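PDB 3E82: putative oxidoreductase from Klebsiella pneumoniae subsp. pneumoniae MGH 78578, which probably acts as an NAD(P)-dependent oxidoreductase of the Gfo/Idh/MocA family, although its substrate and reaction have not been established. Local coordinates for residues R206-H216 and I227-A235; A235-V243 and S249-Q257. One frame throughout, in Å; residues are numbered along the deposited sequence.

Contact 1: residues R206-H216 and I227-A235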
ATOM      1  N   ARG B 206     -15.882   6.755  -4.736  1.00 32.00           N
ATOM      2  CA  ARG B 206     -17.261   6.449  -4.369  1.00 34.00           C
ATOM      3  C   ARG B 206     -18.231   7.010  -5.396  1.00 36.20           C
ATOM      4  O   ARG B 206     -18.016   8.087  -5.954  1.00 34.48           O
ATOM      5  CB  ARG B 206     -17.603   7.008  -2.986  1.00 33.41           C
ATOM      6  CG  ARG B 206     -17.045   6.192  -1.832  1.00 32.87           C
ATOM      7  CD  ARG B 206     -17.339   6.865  -0.518  1.00 30.04           C
ATOM      8  NE  ARG B 206     -16.880   8.248  -0.520  1.00 27.94           N
ATOM      9  CZ  ARG B 206     -17.155   9.121   0.441  1.00 27.76           C
ATOM     10  NH1 ARG B 206     -17.890   8.750   1.484  1.00 27.05           N
ATOM     11  NH2 ARG B 206     -16.701  10.364   0.357  1.00 27.27           N
ATOM     12  N   ASP B 207     -19.293   6.252  -5.649  1.00 39.09           N
ATOM     13  CA  ASP B 207     -20.321   6.653  -6.593  1.00 42.04           C
ATOM     14  C   ASP B 207     -21.044   7.857  -5.990  1.00 42.01           C
ATOM     15  O   ASP B 207     -21.630   7.761  -4.908  1.00 42.29           O
ATOM     16  CB  ASP B 207     -21.296   5.489  -6.808  1.00 45.35           C
ATOM     17  CG  ASP B 207     -22.231   5.711  -7.985  1.00 50.11           C
ATOM     18  OD1 ASP B 207     -21.730   5.946  -9.109  1.00 52.98           O
ATOM     19  OD2 ASP B 207     -23.468   5.644  -7.791  1.00 52.46           O
ATOM     20  N   GLY B 208     -20.977   8.993  -6.678  1.00 42.28           N
ATOM     21  CA  GLY B 208     -21.634  10.193  -6.188  1.00 43.86           C
ATOM     22  C   GLY B 208     -20.735  11.137  -5.404  1.00 44.27           C
ATOM     23  O   GLY B 208     -21.141  12.252  -5.079  1.00 44.77           O
ATOM     24  N   ALA B 209     -19.516  10.705  -5.097  1.00 43.44           N
ATOM     25  CA  ALA B 209     -18.590  11.549  -4.349  1.00 42.96           C
ATOM     26  C   ALA B 209     -18.102  12.704  -5.214  1.00 41.83           C
ATOM     27  O   ALA B 209     -18.033  12.591  -6.436  1.00 41.24           O
ATOM     28  CB  ALA B 209     -17.404  10.724  -3.858  1.00 43.63           C
ATOM     29  N   GLU B 210     -17.767  13.819  -4.574  1.00 41.93           N
ATOM     30  CA  GLU B 210     -17.287  14.986  -5.299  1.00 42.05           C
ATOM     31  C   GLU B 210     -15.930  15.450  -4.790  1.00 40.03           C
ATOM     32  O   GLU B 210     -15.360  16.407  -5.312  1.00 39.92           O
ATOM     33  CB  GLU B 210     -18.304  16.125  -5.192  1.00 44.81           C
ATOM     34  CG  GLU B 210     -19.669  15.757  -5.753  1.00 50.16           C
ATOM     35  CD  GLU B 210     -20.482  16.971  -6.161  1.00 53.79           C
ATOM     36  OE1 GLU B 210     -19.981  17.769  -6.990  1.00 55.43           O
ATOM     37  OE2 GLU B 210     -21.620  17.122  -5.661  1.00 53.58           O
ATOM     38  N   ILE B 211     -15.422  14.767  -3.770  1.00 37.52           N
ATOM     39  CA  ILE B 211     -14.124  15.094  -3.185  1.00 36.07           C
ATOM     40  C   ILE B 211     -13.339  13.795  -3.083  1.00 32.92           C
ATOM     41  O   ILE B 211     -13.936  12.726  -2.950  1.00 32.17           O
ATOM     42  CB  ILE B 211     -14.264  15.657  -1.752  1.00 37.90           C
ATOM     43  CG1 ILE B 211     -15.688  16.158  -1.517  1.00 41.22           C
ATOM     44  CG2 ILE B 211     -13.262  16.778  -1.544  1.00 37.72           C
ATOM     45  CD1 ILE B 211     -15.956  16.601  -0.082  1.00 44.97           C
ATOM     46  N   ASN B 212     -12.011  13.875  -3.125  1.00 30.27           N
ATOM     47  CA  ASN B 212     -11.200  12.663  -3.031  1.00 27.59           C
ATOM     48  C   ASN B 212     -11.563  11.865  -1.787  1.00 26.59           C
ATOM     49  O   ASN B 212     -11.743  12.429  -0.705  1.00 26.99           O
ATOM     50  CB  ASN B 212      -9.690  13.000  -3.061  1.00 27.87           C
ATOM     51  CG  ASN B 212      -9.159  13.600  -1.750  1.00 28.46           C
ATOM     52  OD1 ASN B 212      -8.968  12.894  -0.760  1.00 28.63           O
ATOM     53  ND2 ASN B 212      -8.896  14.909  -1.756  1.00 27.29           N
ATOM     54  N   ASP B 213     -11.708  10.553  -1.953  1.00 26.22           N
ATOM     55  CA  ASP B 213     -12.047   9.659  -0.847  1.00 24.44           C
ATOM     56  C   ASP B 213     -11.094   8.463  -0.817  1.00 23.05           C
ATOM     57  O   ASP B 213     -11.349   7.467  -0.145  1.00 20.99           O
ATOM     58  CB  ASP B 213     -13.492   9.154  -0.978  1.00 25.05           C
ATOM     59  CG  ASP B 213     -13.793   8.593  -2.357  1.00 27.33           C
ATOM     60  OD1 ASP B 213     -12.856   8.129  -3.044  1.00 28.73           O
ATOM     61  OD2 ASP B 213     -14.974   8.606  -2.755  1.00 28.97           O
ATOM     62  N   TRP B 214     -10.003   8.571  -1.564  1.00 20.74           N
ATOM     63  CA  TRP B 214      -8.997   7.523  -1.622  1.00 20.45           C
ATOM     64  C   TRP B 214      -7.669   8.231  -1.819  1.00 19.78           C
ATOM     65  O   TRP B 214      -7.483   8.963  -2.794  1.00 20.11           O
ATOM     66  CB  TRP B 214      -9.266   6.590  -2.803  1.00 18.28           C
ATOM     67  CG  TRP B 214      -8.387   5.361  -2.863  1.00 16.79           C
ATOM     68  CD1 TRP B 214      -8.670   4.119  -2.354  1.00 16.00           C
ATOM     69  CD2 TRP B 214      -7.138   5.235  -3.551  1.00 15.88           C
ATOM     70  NE1 TRP B 214      -7.682   3.230  -2.695  1.00 14.78           N
ATOM     71  CE2 TRP B 214      -6.728   3.887  -3.430  1.00 16.46           C
ATOM     72  CE3 TRP B 214      -6.325   6.129  -4.262  1.00 12.98           C
ATOM     73  CZ2 TRP B 214      -5.543   3.411  -3.997  1.00 15.04           C
ATOM     74  CZ3 TRP B 214      -5.144   5.656  -4.825  1.00 14.44           C
ATOM     75  CH2 TRP B 214      -4.766   4.307  -4.688  1.00 15.45           C
ATOM     76  N   ALA B 215      -6.752   8.029  -0.886  1.00 18.59           N
ATOM     77  CA  ALA B 215      -5.448   8.661  -0.984  1.00 17.85           C
ATOM     78  C   ALA B 215      -4.394   7.640  -0.625  1.00 16.85           C
ATOM     79  O   ALA B 215      -4.415   7.046   0.454  1.00 17.63           O
ATOM     80  CB  ALA B 215      -5.368   9.858  -0.055  1.00 18.00           C
ATOM     81  N   HIS B 216      -3.475   7.439  -1.552  1.00 17.04           N
ATOM     82  CA  HIS B 216      -2.403   6.493  -1.363  1.00 15.29           C
ATOM     83  C   HIS B 216      -1.113   7.254  -1.606  1.00 15.75           C
ATOM     84  O   HIS B 216      -0.777   7.576  -2.746  1.00 16.83           O
ATOM     85  CB  HIS B 216      -2.566   5.354  -2.358  1.00 14.80           C
ATOM     86  CG  HIS B 216      -1.731   4.165  -2.031  1.00 13.57           C
ATOM     87  ND1 HIS B 216      -0.597   3.842  -2.737  1.00 16.37           N
ATOM     88  CD2 HIS B 216      -1.818   3.269  -1.023  1.00 11.67           C
ATOM     89  CE1 HIS B 216      -0.017   2.799  -2.175  1.00 13.42           C
ATOM     90  NE2 HIS B 216      -0.737   2.430  -1.133  1.00 16.27           N
ATOM     91  N   ILE B 227       4.239   4.153   3.710  1.00 17.94           N
ATOM     92  CA  ILE B 227       2.994   4.196   2.964  1.00 17.95           C
ATOM     93  C   ILE B 227       1.878   4.712   3.866  1.00 18.62           C
ATOM     94  O   ILE B 227       1.625   4.154   4.938  1.00 16.81           O
ATOM     95  CB  ILE B 227       2.603   2.798   2.439  1.00 19.97           C
ATOM     96  CG1 ILE B 227       3.618   2.333   1.392  1.00 19.35           C
ATOM     97  CG2 ILE B 227       1.211   2.846   1.826  1.00 18.80           C
ATOM     98  CD1 ILE B 227       3.336   0.929   0.855  1.00 22.67           C
ATOM     99  N   LEU B 228       1.229   5.788   3.427  1.00 18.18           N
ATOM    100  CA  LEU B 228       0.129   6.393   4.171  1.00 18.57           C
ATOM    101  C   LEU B 228      -1.093   6.196   3.293  1.00 18.10           C
ATOM    102  O   LEU B 228      -1.080   6.572   2.119  1.00 18.19           O
ATOM    103  CB  LEU B 228       0.403   7.882   4.393  1.00 16.63           C
ATOM    104  CG  LEU B 228       1.757   8.244   5.016  1.00 15.56           C
ATOM    105  CD1 LEU B 228       1.814   9.758   5.244  1.00 12.13           C
ATOM    106  CD2 LEU B 228       1.957   7.504   6.343  1.00 11.75           C
ATOM    107  N   HIS B 229      -2.144   5.604   3.850  1.00 19.06           N
ATOM    108  CA  HIS B 229      -3.340   5.313   3.061  1.00 19.25           C
ATOM    109  C   HIS B 229      -4.647   5.721   3.739  1.00 19.06           C
ATOM    110  O   HIS B 229      -4.890   5.383   4.895  1.00 17.85           O
ATOM    111  CB  HIS B 229      -3.378   3.812   2.739  1.00 20.19           C
ATOM    112  CG  HIS B 229      -4.456   3.422   1.774  1.00 20.95           C
ATOM    113  ND1 HIS B 229      -4.278   3.456   0.407  1.00 20.50           N
ATOM    114  CD2 HIS B 229      -5.741   3.044   1.977  1.00 19.13           C
ATOM    115  CE1 HIS B 229      -5.408   3.118  -0.191  1.00 19.84           C
ATOM    116  NE2 HIS B 229      -6.311   2.863   0.740  1.00 19.41           N
ATOM    117  N   CYS B 230      -5.479   6.438   2.986  1.00 19.88           N
ATOM    118  CA  CYS B 230      -6.786   6.909   3.451  1.00 22.97           C
ATOM    119  C   CYS B 230      -7.875   6.446   2.483  1.00 21.38           C
ATOM    120  O   CYS B 230      -7.693   6.512   1.269  1.00 21.96           O
ATOM    121  CB  CYS B 230      -6.815   8.443   3.495  1.00 23.17           C
ATOM    122  SG  CYS B 230      -5.643   9.197   4.607  1.00 30.39           S
ATOM    123  N   SER B 231      -9.004   5.981   3.012  1.00 21.29           N
ATOM    124  CA  SER B 231     -10.117   5.561   2.157  1.00 23.78           C
ATOM    125  C   SER B 231     -11.448   5.558   2.894  1.00 22.55           C
ATOM    126  O   SER B 231     -11.506   5.205   4.059  1.00 22.00           O
ATOM    127  CB  SER B 231      -9.883   4.160   1.580  1.00 22.80           C
ATOM    128  OG  SER B 231     -11.003   3.770   0.794  1.00 20.85           O
HETATM  129  N   MSE B 232     -12.512   5.946   2.202  1.00 24.55           N
HETATM  130  CA  MSE B 232     -13.848   5.968   2.786  1.00 27.48           C
HETATM  131  C   MSE B 232     -14.611   4.687   2.438  1.00 28.00           C
HETATM  132  O   MSE B 232     -15.774   4.528   2.809  1.00 28.16           O
HETATM  133  CB  MSE B 232     -14.631   7.181   2.274  1.00 30.59           C
HETATM  134  CG  MSE B 232     -14.037   8.514   2.697  1.00 37.37           C
HETATM  135 SE   MSE B 232     -14.086   8.697   4.619  1.00 47.13          SE
HETATM  136  CE  MSE B 232     -15.475  10.051   4.752  1.00 47.17           C
ATOM    137  N   LEU B 233     -13.962   3.771   1.725  1.00 26.75           N
ATOM    138  CA  LEU B 233     -14.623   2.523   1.355  1.00 27.02           C
ATOM    139  C   LEU B 233     -13.877   1.266   1.743  1.00 24.04           C
ATOM    140  O   LEU B 233     -13.357   0.552   0.889  1.00 24.78           O
ATOM    141  CB  LEU B 233     -14.909   2.482  -0.142  1.00 28.91           C
ATOM    142  CG  LEU B 233     -16.253   3.058  -0.579  1.00 33.18           C
ATOM    143  CD1 LEU B 233     -16.484   2.685  -2.025  1.00 34.42           C
ATOM    144  CD2 LEU B 233     -17.381   2.508   0.291  1.00 34.31           C
ATOM    145  N   VAL B 234     -13.836   0.994   3.038  1.00 24.14           N
ATOM    146  CA  VAL B 234     -13.170  -0.194   3.546  1.00 23.51           C
ATOM    147  C   VAL B 234     -14.101  -0.840   4.560  1.00 24.55           C
ATOM    148  O   VAL B 234     -14.135  -0.443   5.723  1.00 26.24           O
ATOM    149  CB  VAL B 234     -11.825   0.157   4.232  1.00 22.89           C
ATOM    150  CG1 VAL B 234     -11.172  -1.108   4.783  1.00 21.91           C
ATOM    151  CG2 VAL B 234     -10.895   0.831   3.236  1.00 19.57           C
ATOM    152  N   ALA B 235     -14.868  -1.826   4.110  1.00 24.71           N
ATOM    153  CA  ALA B 235     -15.806  -2.522   4.982  1.00 25.52           C
ATOM    154  C   ALA B 235     -15.060  -3.316   6.039  1.00 26.54           C
ATOM    155  O   ALA B 235     -15.585  -3.549   7.126  1.00 28.85           O
ATOM    156  CB  ALA B 235     -16.704  -3.446   4.166  1.00 26.15           C
TER
HETATM  157  O   HOH W   1     -12.582   5.422  -1.856  1.00 28.18           O
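W214 and H229 meet edge to face across a beta hairpin, strands 214-220 and 225-231, in the large mixed sheet of the C-terminal alpha/beta domain. CE1 of H229 stands over one face of the indole, displaced toward its rim and 3.4 Å from W214 NE1, with the ring planes at 86°. The register puts both side chains on one face of the sheet, and with CG anti to the backbone N (chi1 -173° for W214, -172° for H229) the rings lean together diagonally across the pair. H216 lies on the same face with its rim turned to that of H229, although their closest approach in the model is doubtful, and I227 CG2 comes up to H216 NE2. The aromatic cluster continues across the dimer interface, where H216 meets H216 of the second subunit and both W214 and H229 meet its H150. On the other face the CB atoms of A215 and C230 pack 4.1 Å apart, and C230 continues onto helix 176-192. Reciprocal backbone bonds of 2.8 Å, A215 N to C230 O and C230 N to A215 O, hold the ladder between the two layers. Beyond the classic bulge that D213 and W214 form opposite A203, the contact passes to R206. Its guanidinium carries M232 CB over one face, 3.7 Å from CZ, while its CG touches L233 CG; NH1 is bonded to the carbonyl of R159. L205 N on OD1 and R206 N on OD2 (2.9 Å) fix the D213 carboxylate; R206 NE, from the same face as R206 N, salt-bridges OD2 (3.0 Å), holding the guanidinium.

Contact 2: residues A235-V243 and S249-Q257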
ATOM      1  N   ALA B 235     -14.868  -1.826   4.110  1.00 24.71           N
ATOM      2  CA  ALA B 235     -15.806  -2.522   4.982  1.00 25.52           C
ATOM      3  C   ALA B 235     -15.060  -3.316   6.039  1.00 26.54           C
ATOM      4  O   ALA B 235     -15.585  -3.549   7.126  1.00 28.85           O
ATOM      5  CB  ALA B 235     -16.704  -3.446   4.166  1.00 26.15           C
ATOM      6  N   GLY B 236     -13.833  -3.726   5.719  1.00 26.69           N
ATOM      7  CA  GLY B 236     -13.025  -4.487   6.658  1.00 25.09           C
ATOM      8  C   GLY B 236     -11.740  -5.007   6.034  1.00 25.98           C
ATOM      9  O   GLY B 236     -11.535  -4.875   4.832  1.00 24.28           O
ATOM     10  N   GLY B 237     -10.857  -5.572   6.849  1.00 26.17           N
ATOM     11  CA  GLY B 237      -9.624  -6.119   6.312  1.00 28.06           C
ATOM     12  C   GLY B 237      -8.330  -5.331   6.443  1.00 28.66           C
ATOM     13  O   GLY B 237      -7.256  -5.884   6.201  1.00 29.06           O
ATOM     14  N   SER B 238      -8.398  -4.055   6.819  1.00 27.76           N
ATOM     15  CA  SER B 238      -7.169  -3.272   6.947  1.00 26.73           C
ATOM     16  C   SER B 238      -6.728  -3.088   8.398  1.00 25.52           C
ATOM     17  O   SER B 238      -7.511  -3.279   9.333  1.00 25.65           O
ATOM     18  CB  SER B 238      -7.335  -1.910   6.275  1.00 24.99           C
ATOM     19  OG  SER B 238      -8.397  -1.191   6.868  1.00 29.09           O
ATOM     20  N   SER B 239      -5.465  -2.723   8.580  1.00 23.12           N
ATOM     21  CA  SER B 239      -4.906  -2.508   9.908  1.00 21.95           C
ATOM     22  C   SER B 239      -4.447  -1.066  10.046  1.00 20.76           C
ATOM     23  O   SER B 239      -3.946  -0.473   9.090  1.00 19.46           O
ATOM     24  CB  SER B 239      -3.709  -3.429  10.147  1.00 20.33           C
ATOM     25  OG  SER B 239      -4.063  -4.786   9.971  1.00 21.97           O
ATOM     26  N   ARG B 240      -4.613  -0.524  11.249  1.00 20.51           N
ATOM     27  CA  ARG B 240      -4.227   0.843  11.558  1.00 18.80           C
ATOM     28  C   ARG B 240      -2.768   1.069  11.198  1.00 17.92           C
ATOM     29  O   ARG B 240      -2.424   2.081  10.591  1.00 17.32           O
ATOM     30  CB  ARG B 240      -4.425   1.117  13.053  1.00 19.88           C
ATOM     31  CG  ARG B 240      -3.930   2.489  13.493  1.00 18.57           C
ATOM     32  CD  ARG B 240      -4.707   3.611  12.827  1.00 17.54           C
ATOM     33  NE  ARG B 240      -4.157   4.917  13.183  1.00 19.38           N
ATOM     34  CZ  ARG B 240      -3.113   5.483  12.582  1.00 20.20           C
ATOM     35  NH1 ARG B 240      -2.496   4.862  11.582  1.00 17.32           N
ATOM     36  NH2 ARG B 240      -2.674   6.667  12.997  1.00 19.68           N
ATOM     37  N   PHE B 241      -1.922   0.124  11.604  1.00 17.95           N
ATOM     38  CA  PHE B 241      -0.483   0.163  11.350  1.00 16.93           C
ATOM     39  C   PHE B 241       0.009  -1.227  10.961  1.00 17.81           C
ATOM     40  O   PHE B 241      -0.456  -2.235  11.493  1.00 18.90           O
ATOM     41  CB  PHE B 241       0.300   0.579  12.602  1.00 16.90           C
ATOM     42  CG  PHE B 241       0.234   2.051  12.926  1.00 17.67           C
ATOM     43  CD1 PHE B 241       0.921   2.982  12.151  1.00 17.62           C
ATOM     44  CD2 PHE B 241      -0.476   2.496  14.038  1.00 19.24           C
ATOM     45  CE1 PHE B 241       0.909   4.344  12.484  1.00 17.86           C
ATOM     46  CE2 PHE B 241      -0.498   3.857  14.383  1.00 18.38           C
ATOM     47  CZ  PHE B 241       0.200   4.780  13.600  1.00 18.18           C
ATOM     48  N   THR B 242       0.965  -1.260  10.041  1.00 17.85           N
ATOM     49  CA  THR B 242       1.601  -2.490   9.585  1.00 16.51           C
ATOM     50  C   THR B 242       3.058  -2.085   9.379  1.00 17.39           C
ATOM     51  O   THR B 242       3.348  -1.218   8.560  1.00 16.92           O
ATOM     52  CB  THR B 242       1.021  -2.990   8.240  1.00 17.57           C
ATOM     53  OG1 THR B 242      -0.353  -3.359   8.415  1.00 16.98           O
ATOM     54  CG2 THR B 242       1.808  -4.197   7.744  1.00 16.82           C
ATOM     55  N   VAL B 243       3.966  -2.694  10.137  1.00 17.18           N
ATOM     56  CA  VAL B 243       5.384  -2.356  10.028  1.00 18.12           C
ATOM     57  C   VAL B 243       6.248  -3.596   9.897  1.00 18.39           C
ATOM     58  O   VAL B 243       6.165  -4.504  10.725  1.00 18.66           O
ATOM     59  CB  VAL B 243       5.859  -1.551  11.258  1.00 16.60           C
ATOM     60  CG1 VAL B 243       7.309  -1.098  11.071  1.00 16.81           C
ATOM     61  CG2 VAL B 243       4.950  -0.352  11.469  1.00 18.65           C
ATOM     62  N   SER B 249       7.823  -8.326  12.191  1.00 22.00           N
ATOM     63  CA  SER B 249       6.732  -7.425  11.835  1.00 22.74           C
ATOM     64  C   SER B 249       5.817  -7.180  13.022  1.00 23.30           C
ATOM     65  O   SER B 249       5.820  -7.935  13.998  1.00 22.01           O
ATOM     66  CB  SER B 249       5.882  -8.028  10.705  1.00 21.20           C
ATOM     67  OG  SER B 249       6.647  -8.291   9.547  1.00 23.80           O
ATOM     68  N   VAL B 250       5.027  -6.120  12.924  1.00 21.61           N
ATOM     69  CA  VAL B 250       4.072  -5.790  13.964  1.00 20.87           C
ATOM     70  C   VAL B 250       2.854  -5.152  13.318  1.00 21.73           C
ATOM     71  O   VAL B 250       2.964  -4.290  12.442  1.00 20.69           O
ATOM     72  CB  VAL B 250       4.673  -4.829  15.025  1.00 22.00           C
ATOM     73  CG1 VAL B 250       5.052  -3.510  14.385  1.00 21.84           C
ATOM     74  CG2 VAL B 250       3.670  -4.611  16.153  1.00 22.04           C
ATOM     75  N   ILE B 251       1.684  -5.610  13.733  1.00 21.30           N
ATOM     76  CA  ILE B 251       0.442  -5.077  13.218  1.00 20.80           C
ATOM     77  C   ILE B 251      -0.400  -4.584  14.380  1.00 21.69           C
ATOM     78  O   ILE B 251      -0.477  -5.239  15.422  1.00 22.85           O
ATOM     79  CB  ILE B 251      -0.386  -6.154  12.454  1.00 22.10           C
ATOM     80  CG1 ILE B 251       0.295  -6.525  11.130  1.00 25.62           C
ATOM     81  CG2 ILE B 251      -1.776  -5.629  12.162  1.00 22.76           C
ATOM     82  CD1 ILE B 251       1.597  -7.290  11.290  1.00 26.99           C
ATOM     83  N   LYS B 252      -0.997  -3.410  14.210  1.00 20.23           N
ATOM     84  CA  LYS B 252      -1.905  -2.854  15.204  1.00 19.27           C
ATOM     85  C   LYS B 252      -3.192  -2.770  14.401  1.00 19.78           C
ATOM     86  O   LYS B 252      -3.333  -1.936  13.509  1.00 21.09           O
ATOM     87  CB  LYS B 252      -1.475  -1.458  15.667  1.00 18.21           C
ATOM     88  CG  LYS B 252      -2.446  -0.828  16.691  1.00 18.70           C
ATOM     89  CD  LYS B 252      -2.563  -1.679  17.963  1.00 18.91           C
ATOM     90  CE  LYS B 252      -3.365  -0.984  19.071  1.00 17.48           C
ATOM     91  NZ  LYS B 252      -4.789  -0.697  18.663  1.00 17.01           N
ATOM     92  N   ALA B 253      -4.117  -3.662  14.702  1.00 20.49           N
ATOM     93  CA  ALA B 253      -5.375  -3.729  13.984  1.00 22.79           C
ATOM     94  C   ALA B 253      -6.282  -2.515  14.119  1.00 23.68           C
ATOM     95  O   ALA B 253      -6.630  -1.873  13.123  1.00 23.26           O
ATOM     96  CB  ALA B 253      -6.131  -4.984  14.417  1.00 22.67           C
ATOM     97  N   ARG B 254      -6.650  -2.205  15.360  1.00 24.01           N
ATOM     98  CA  ARG B 254      -7.580  -1.125  15.670  1.00 25.59           C
ATOM     99  C   ARG B 254      -6.947   0.235  15.988  1.00 25.20           C
ATOM    100  O   ARG B 254      -5.805   0.320  16.427  1.00 25.86           O
ATOM    101  CB  ARG B 254      -8.469  -1.583  16.838  1.00 28.33           C
ATOM    102  CG  ARG B 254      -9.682  -0.706  17.123  1.00 35.53           C
ATOM    103  CD  ARG B 254     -10.475  -1.229  18.325  1.00 39.30           C
ATOM    104  NE  ARG B 254      -9.616  -1.367  19.497  1.00 44.03           N
ATOM    105  CZ  ARG B 254      -9.986  -1.904  20.657  1.00 47.49           C
ATOM    106  NH1 ARG B 254     -11.220  -2.366  20.825  1.00 49.77           N
ATOM    107  NH2 ARG B 254      -9.113  -1.987  21.652  1.00 48.38           N
ATOM    108  N   ALA B 255      -7.709   1.303  15.769  1.00 25.19           N
ATOM    109  CA  ALA B 255      -7.226   2.654  16.029  1.00 25.51           C
ATOM    110  C   ALA B 255      -7.478   3.097  17.465  1.00 24.75           C
ATOM    111  O   ALA B 255      -8.309   2.525  18.170  1.00 25.70           O
ATOM    112  CB  ALA B 255      -7.889   3.635  15.071  1.00 24.85           C
ATOM    113  N   ASP B 256      -6.739   4.117  17.888  1.00 22.79           N
ATOM    114  CA  ASP B 256      -6.876   4.702  19.216  1.00 23.13           C
ATOM    115  C   ASP B 256      -8.354   5.093  19.391  1.00 21.05           C
ATOM    116  O   ASP B 256      -9.012   5.461  18.420  1.00 21.49           O
ATOM    117  CB  ASP B 256      -5.968   5.938  19.305  1.00 21.27           C
ATOM    118  CG  ASP B 256      -6.224   6.768  20.541  1.00 20.98           C
ATOM    119  OD1 ASP B 256      -5.506   6.599  21.553  1.00 23.54           O
ATOM    120  OD2 ASP B 256      -7.159   7.589  20.494  1.00 20.39           O
ATOM    121  N   GLN B 257      -8.871   5.018  20.616  1.00 23.07           N
ATOM    122  CA  GLN B 257     -10.281   5.342  20.869  1.00 24.61           C
ATOM    123  C   GLN B 257     -10.561   6.667  21.586  1.00 24.82           C
ATOM    124  O   GLN B 257     -11.699   6.911  21.996  1.00 23.28           O
ATOM    125  CB  GLN B 257     -10.956   4.222  21.681  1.00 27.98           C
ATOM    126  CG  GLN B 257     -10.423   4.091  23.113  1.00 33.17           C
ATOM    127  CD  GLN B 257     -11.403   3.423  24.085  1.00 36.56           C
ATOM    128  OE1 GLN B 257     -11.000   2.943  25.149  1.00 37.04           O
ATOM    129  NE2 GLN B 257     -12.689   3.405  23.731  1.00 35.98           N
TER
HETATM  130  O   HOH W   2      -5.732   6.310  15.498  1.00 33.66           O
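F241 and K252 pair through two backbone hydrogen bonds, F241 N to K252 O at 3.1 Å and K252 N to F241 O at 3.0 Å. V243 and V250 repeat the pattern, and V243 CB packs on V250 CG1 at 3.8 Å on the same face as F241 and K252. The opposite face brings S239 OG to I251 CG2, 3.3 Å away. At the end of the ladder R240 N donates to A253 O at 3.1 Å, from well above the carbonyl plane. The R240 side chain, bent at chi2 (64°), folds back so that its guanidinium is laid over one face of the neighbouring F241 ring, with NH1 3.3 Å above the ring plane and displaced toward the rim; CD rests against A255 CB. Further out, NH1 and NH2 are held by S153 and Q187, while NE gives its hydrogen to a water that D256 N also reaches weakly. K252 NZ bonds R254 O at 2.7 Å and forms salt bridges with D276 and D278, tying the strand end to an acidic loop. S249 OG is bonded to H244 and makes weak bonds to the second subunit. With R240 and F241 both facing K252, the whole is an antiparallel beta hairpin ending in a classic bulge.

Contacts 1 and 2 illustrate how one sheet can be built from successive hairpins. Contact 1 closes before contact 2 opens; they share A235, and their centres lie about 17 Å apart. Although strands 225-231 and 241-245 follow each other in the chain, they are not neighbours in the sheet: strand 148-156 lies between them, parallel to the first and antiparallel to the second. The connection through A235 therefore passes round the end of this intervening strand. Both contacts belong to the mixed sheet of the C-terminal domain, and both touch the second subunit, so the sheet that organises this domain also contributes to the dimer interface.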